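Local coordinates for protein parahox neighbor (Phaeodactylum tricornutum CCAP 1055/1, PDB 5Z5M) that is an allantoin synthase that hydrolyses 5-hydroxyisourate and probably decarboxylates the resulting OHCU stereoselectively to (S)-allantoin, the closing steps of urate degradation, at residues Ile25-Leu36 against Leu52-Ser63. Sequence-based numbering, arbitrary orientation.
Sequences IYEHSAWVAEAL and LAAAMKAIVNKS
L36 and I59 interlock as knobs in holes where the helical segments 30-36 and 52-61 cross, axes 9.4 Å apart at 113°. The forked end of L36 fits among L52, A55, M56 and I59: CD1 rests on the small A55 CB (3.7 Å), while CD2 reaches L52 CD1. In return, I59 enters the hollow of W31, V32, A35 and L36; its slim CD1 goes deep, 3.5 Å from V32 O, and CG2 lies by A35, where a methyl admits the branched neighbour. Flexible M56 bends at chi3 (68°) to bring CE against both I25 CB and V32 CG1. V60 turns CG2 beside its backbone N, setting that methyl over the centre of the Y26 ring (CH-pi, 3.9 Å from CG2 to the centroid) and against V32 CG2. W31 closes the far end, CH2 3.6 Å from S63 CB. A water links Y26 OH to A53 O, and H163 also hydrogen-bonds this hydroxyl; an alanine replacing Y26 would probably leave V60 CG2 without its aromatic floor and the water and H163 without this partner. Within the helical OHCU decarboxylase region, helix 151-173 backs I25 and Y26, helix 65-73 flanks W31 and S63, and L22 of helix 15-22 touches L36 and L52.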
loop_
_atom_site.group_PDB
_atom_site.type_symbol
_atom_site.label_atom_id
_atom_site.label_comp_id
_atom_site.label_asym_id
_atom_site.label_seq_id
_atom_site.Cartn_x
_atom_site.Cartn_y
_atom_site.Cartn_z
ATOM N N ILE A 25 -5.668 -36.676 16.140
ATOM C CA ILE A 25 -5.498 -35.382 15.477
ATOM C C ILE A 25 -6.678 -34.460 15.785
ATOM O O ILE A 25 -6.495 -33.302 16.166
ATOM C CB ILE A 25 -5.360 -35.549 13.952
ATOM C CG1 ILE A 25 -4.056 -36.281 13.600
ATOM C CG2 ILE A 25 -5.414 -34.198 13.262
ATOM C CD1 ILE A 25 -2.831 -35.801 14.376
ATOM N N TYR A 26 -7.886 -34.987 15.617
ATOM C CA TYR A 26 -9.087 -34.328 16.109
ATOM C C TYR A 26 -9.525 -35.038 17.387
ATOM O O TYR A 26 -9.596 -36.271 17.438
ATOM C CB TYR A 26 -10.197 -34.331 15.053
ATOM C CG TYR A 26 -9.906 -33.445 13.853
ATOM C CD1 TYR A 26 -9.227 -33.941 12.742
ATOM C CD2 TYR A 26 -10.316 -32.115 13.830
ATOM C CE1 TYR A 26 -8.965 -33.134 11.646
ATOM C CE2 TYR A 26 -10.055 -31.302 12.738
ATOM C CZ TYR A 26 -9.376 -31.816 11.651
ATOM O OH TYR A 26 -9.113 -31.005 10.567
ATOM N N GLU A 27 -9.797 -34.244 18.415
ATOM C CA GLU A 27 -10.043 -34.741 19.765
ATOM C C GLU A 27 -11.224 -35.697 19.849
ATOM O O GLU A 27 -12.344 -35.349 19.470
ATOM C CB GLU A 27 -10.278 -33.566 20.719
ATOM C CG GLU A 27 -10.060 -33.894 22.182
ATOM C CD GLU A 27 -8.592 -33.882 22.567
ATOM O OE1 GLU A 27 -7.749 -33.559 21.703
ATOM O OE2 GLU A 27 -8.282 -34.193 23.736
ATOM N N HIS A 28 -10.957 -36.899 20.359
ATOM C CA HIS A 28 -11.977 -37.928 20.548
ATOM C C HIS A 28 -12.769 -38.155 19.273
ATOM O O HIS A 28 -13.981 -38.367 19.316
ATOM C CB HIS A 28 -12.925 -37.551 21.689
ATOM C CG HIS A 28 -12.232 -37.310 22.995
ATOM N ND1 HIS A 28 -10.883 -37.514 23.172
ATOM C CD2 HIS A 28 -12.709 -36.875 24.188
ATOM C CE1 HIS A 28 -10.553 -37.218 24.418
ATOM N NE2 HIS A 28 -11.643 -36.828 25.053
ATOM N N SER A 29 -12.078 -38.095 18.140
ATOM C CA SER A 29 -12.728 -38.202 16.845
ATOM C C SER A 29 -11.968 -39.151 15.933
ATOM O O SER A 29 -11.508 -38.763 14.859
ATOM C CB SER A 29 -12.846 -36.822 16.195
ATOM O OG SER A 29 -13.580 -35.939 17.024
ATOM N N ALA A 30 -11.844 -40.403 16.365
ATOM C CA ALA A 30 -11.149 -41.414 15.579
ATOM C C ALA A 30 -11.870 -41.680 14.257
ATOM O O ALA A 30 -11.267 -42.191 13.313
ATOM C CB ALA A 30 -11.003 -42.706 16.373
ATOM N N TRP A 31 -13.153 -41.329 14.194
ATOM C CA TRP A 31 -13.938 -41.525 12.978
ATOM C C TRP A 31 -13.355 -40.773 11.781
ATOM O O TRP A 31 -13.524 -41.199 10.637
ATOM C CB TRP A 31 -15.403 -41.113 13.194
ATOM C CG TRP A 31 -15.630 -39.681 13.604
ATOM C CD1 TRP A 31 -15.662 -39.188 14.877
ATOM C CD2 TRP A 31 -15.892 -38.567 12.738
ATOM N NE1 TRP A 31 -15.910 -37.837 14.858
ATOM C CE2 TRP A 31 -16.057 -37.430 13.557
ATOM C CE3 TRP A 31 -15.994 -38.419 11.352
ATOM C CZ2 TRP A 31 -16.320 -36.164 13.037
ATOM C CZ3 TRP A 31 -16.255 -37.158 10.834
ATOM C CH2 TRP A 31 -16.413 -36.048 11.676
ATOM N N VAL A 32 -12.668 -39.663 12.042
ATOM C CA VAL A 32 -12.041 -38.892 10.974
ATOM C C VAL A 32 -10.958 -39.720 10.299
ATOM O O VAL A 32 -10.904 -39.805 9.073
ATOM C CB VAL A 32 -11.414 -37.575 11.483
ATOM C CG1 VAL A 32 -10.807 -36.801 10.322
ATOM C CG2 VAL A 32 -12.452 -36.723 12.201
ATOM N N ALA A 33 -10.098 -40.326 11.111
ATOM C CA ALA A 33 -9.002 -41.145 10.603
ATOM C C ALA A 33 -9.530 -42.409 9.939
ATOM O O ALA A 33 -8.950 -42.915 8.973
ATOM C CB ALA A 33 -8.037 -41.495 11.733
ATOM N N GLU A 34 -10.644 -42.911 10.463
ATOM C CA GLU A 34 -11.277 -44.094 9.902
ATOM C C GLU A 34 -11.757 -43.829 8.483
ATOM O O GLU A 34 -11.401 -44.558 7.561
ATOM C CB GLU A 34 -12.435 -44.543 10.785
ATOM C CG GLU A 34 -11.974 -45.099 12.110
ATOM C CD GLU A 34 -10.957 -46.214 11.947
ATOM O OE1 GLU A 34 -11.169 -47.092 11.083
ATOM O OE2 GLU A 34 -9.947 -46.214 12.685
ATOM N N ALA A 35 -12.547 -42.771 8.315
ATOM C CA ALA A 35 -13.013 -42.359 6.997
ATOM C C ALA A 35 -11.840 -42.144 6.038
ATOM O O ALA A 35 -11.921 -42.488 4.863
ATOM C CB ALA A 35 -13.855 -41.095 7.105
ATOM N N LEU A 36 -10.740 -41.603 6.554
ATOM C CA LEU A 36 -9.558 -41.338 5.734
ATOM C C LEU A 36 -8.952 -42.608 5.130
ATOM O O LEU A 36 -8.772 -42.702 3.915
ATOM C CB LEU A 36 -8.491 -40.611 6.555
ATOM C CG LEU A 36 -7.247 -40.200 5.766
ATOM C CD1 LEU A 36 -7.553 -39.036 4.834
ATOM C CD2 LEU A 36 -6.066 -39.875 6.674
ATOM N N LEU A 52 -2.484 -34.092 3.389
ATOM C CA LEU A 52 -3.000 -34.947 4.449
ATOM C C LEU A 52 -3.943 -34.150 5.351
ATOM O O LEU A 52 -5.040 -34.607 5.681
ATOM C CB LEU A 52 -1.845 -35.549 5.258
ATOM C CG LEU A 52 -2.256 -36.314 6.519
ATOM C CD1 LEU A 52 -3.221 -37.449 6.168
ATOM C CD2 LEU A 52 -1.028 -36.836 7.242
ATOM N N ALA A 53 -3.519 -32.948 5.723
ATOM C CA ALA A 53 -4.341 -32.061 6.540
ATOM C C ALA A 53 -5.632 -31.688 5.818
ATOM O O ALA A 53 -6.702 -31.659 6.428
ATOM C CB ALA A 53 -3.562 -30.804 6.910
ATOM N N ALA A 54 -5.516 -31.409 4.520
ATOM C CA ALA A 54 -6.655 -31.018 3.695
ATOM C C ALA A 54 -7.675 -32.144 3.599
ATOM O O ALA A 54 -8.881 -31.903 3.617
ATOM C CB ALA A 54 -6.185 -30.620 2.295
ATOM N N ALA A 55 -7.169 -33.367 3.469
ATOM C CA ALA A 55 -8.006 -34.554 3.367
ATOM C C ALA A 55 -8.828 -34.773 4.642
ATOM O O ALA A 55 -10.019 -35.072 4.577
ATOM C CB ALA A 55 -7.150 -35.769 3.070
ATOM N N MET A 56 -8.189 -34.630 5.800
ATOM C CA MET A 56 -8.882 -34.821 7.071
ATOM C C MET A 56 -9.858 -33.681 7.331
ATOM O O MET A 56 -10.962 -33.904 7.832
ATOM C CB MET A 56 -7.877 -34.947 8.220
ATOM C CG MET A 56 -6.931 -36.135 8.046
ATOM S SD MET A 56 -5.778 -36.387 9.409
ATOM C CE MET A 56 -6.912 -36.880 10.701
ATOM N N LYS A 57 -9.450 -32.466 6.973
ATOM C CA LYS A 57 -10.311 -31.292 7.097
ATOM C C LYS A 57 -11.587 -31.471 6.279
ATOM O O LYS A 57 -12.682 -31.143 6.739
ATOM C CB LYS A 57 -9.570 -30.028 6.648
ATOM C CG LYS A 57 -10.359 -28.738 6.834
ATOM C CD LYS A 57 -9.535 -27.522 6.408
ATOM C CE LYS A 57 -10.314 -26.231 6.605
ATOM N NZ LYS A 57 -9.497 -25.027 6.281
ATOM N N ALA A 58 -11.437 -31.989 5.063
ATOM C CA ALA A 58 -12.574 -32.224 4.174
ATOM C C ALA A 58 -13.572 -33.206 4.784
ATOM O O ALA A 58 -14.783 -32.997 4.710
ATOM C CB ALA A 58 -12.097 -32.735 2.827
ATOM N N ILE A 59 -13.054 -34.276 5.382
ATOM C CA ILE A 59 -13.891 -35.265 6.061
ATOM C C ILE A 59 -14.709 -34.615 7.175
ATOM O O ILE A 59 -15.914 -34.849 7.301
ATOM C CB ILE A 59 -13.037 -36.414 6.639
ATOM C CG1 ILE A 59 -12.455 -37.244 5.493
ATOM C CG2 ILE A 59 -13.870 -37.300 7.578
ATOM C CD1 ILE A 59 -11.493 -38.326 5.936
ATOM N N VAL A 60 -14.060 -33.772 7.966
ATOM C CA VAL A 60 -14.761 -33.064 9.031
ATOM C C VAL A 60 -15.815 -32.116 8.462
ATOM O O VAL A 60 -16.970 -32.118 8.898
ATOM C CB VAL A 60 -13.785 -32.271 9.921
ATOM C CG1 VAL A 60 -14.554 -31.371 10.884
ATOM C CG2 VAL A 60 -12.872 -33.231 10.693
ATOM N N ASN A 61 -15.420 -31.317 7.477
ATOM C CA ASN A 61 -16.307 -30.305 6.915
ATOM C C ASN A 61 -17.552 -30.903 6.267
ATOM O O ASN A 61 -18.607 -30.268 6.233
ATOM C CB ASN A 61 -15.555 -29.442 5.899
ATOM C CG ASN A 61 -14.700 -28.374 6.562
ATOM O OD1 ASN A 61 -14.859 -28.080 7.750
ATOM N ND2 ASN A 61 -13.788 -27.789 5.797
ATOM N N LYS A 62 -17.441 -32.129 5.766
ATOM C CA LYS A 62 -18.577 -32.756 5.108
ATOM C C LYS A 62 -19.459 -33.539 6.085
ATOM O O LYS A 62 -20.438 -34.162 5.679
ATOM C CB LYS A 62 -18.087 -33.661 3.973
ATOM C CG LYS A 62 -17.531 -32.874 2.795
ATOM C CD LYS A 62 -16.907 -33.773 1.739
ATOM C CE LYS A 62 -16.151 -32.950 0.704
ATOM N NZ LYS A 62 -15.456 -33.802 -0.301
ATOM N N SER A 63 -19.115 -33.499 7.369
ATOM C CA SER A 63 -19.880 -34.222 8.383
ATOM C C SER A 63 -21.105 -33.421 8.824
ATOM O O SER A 63 -21.227 -32.242 8.501
ATOM C CB SER A 63 -18.995 -34.556 9.590
ATOM O OG SER A 63 -18.667 -33.392 10.337
HETATM O O HOH W 1 -6.750 -31.211 9.117
#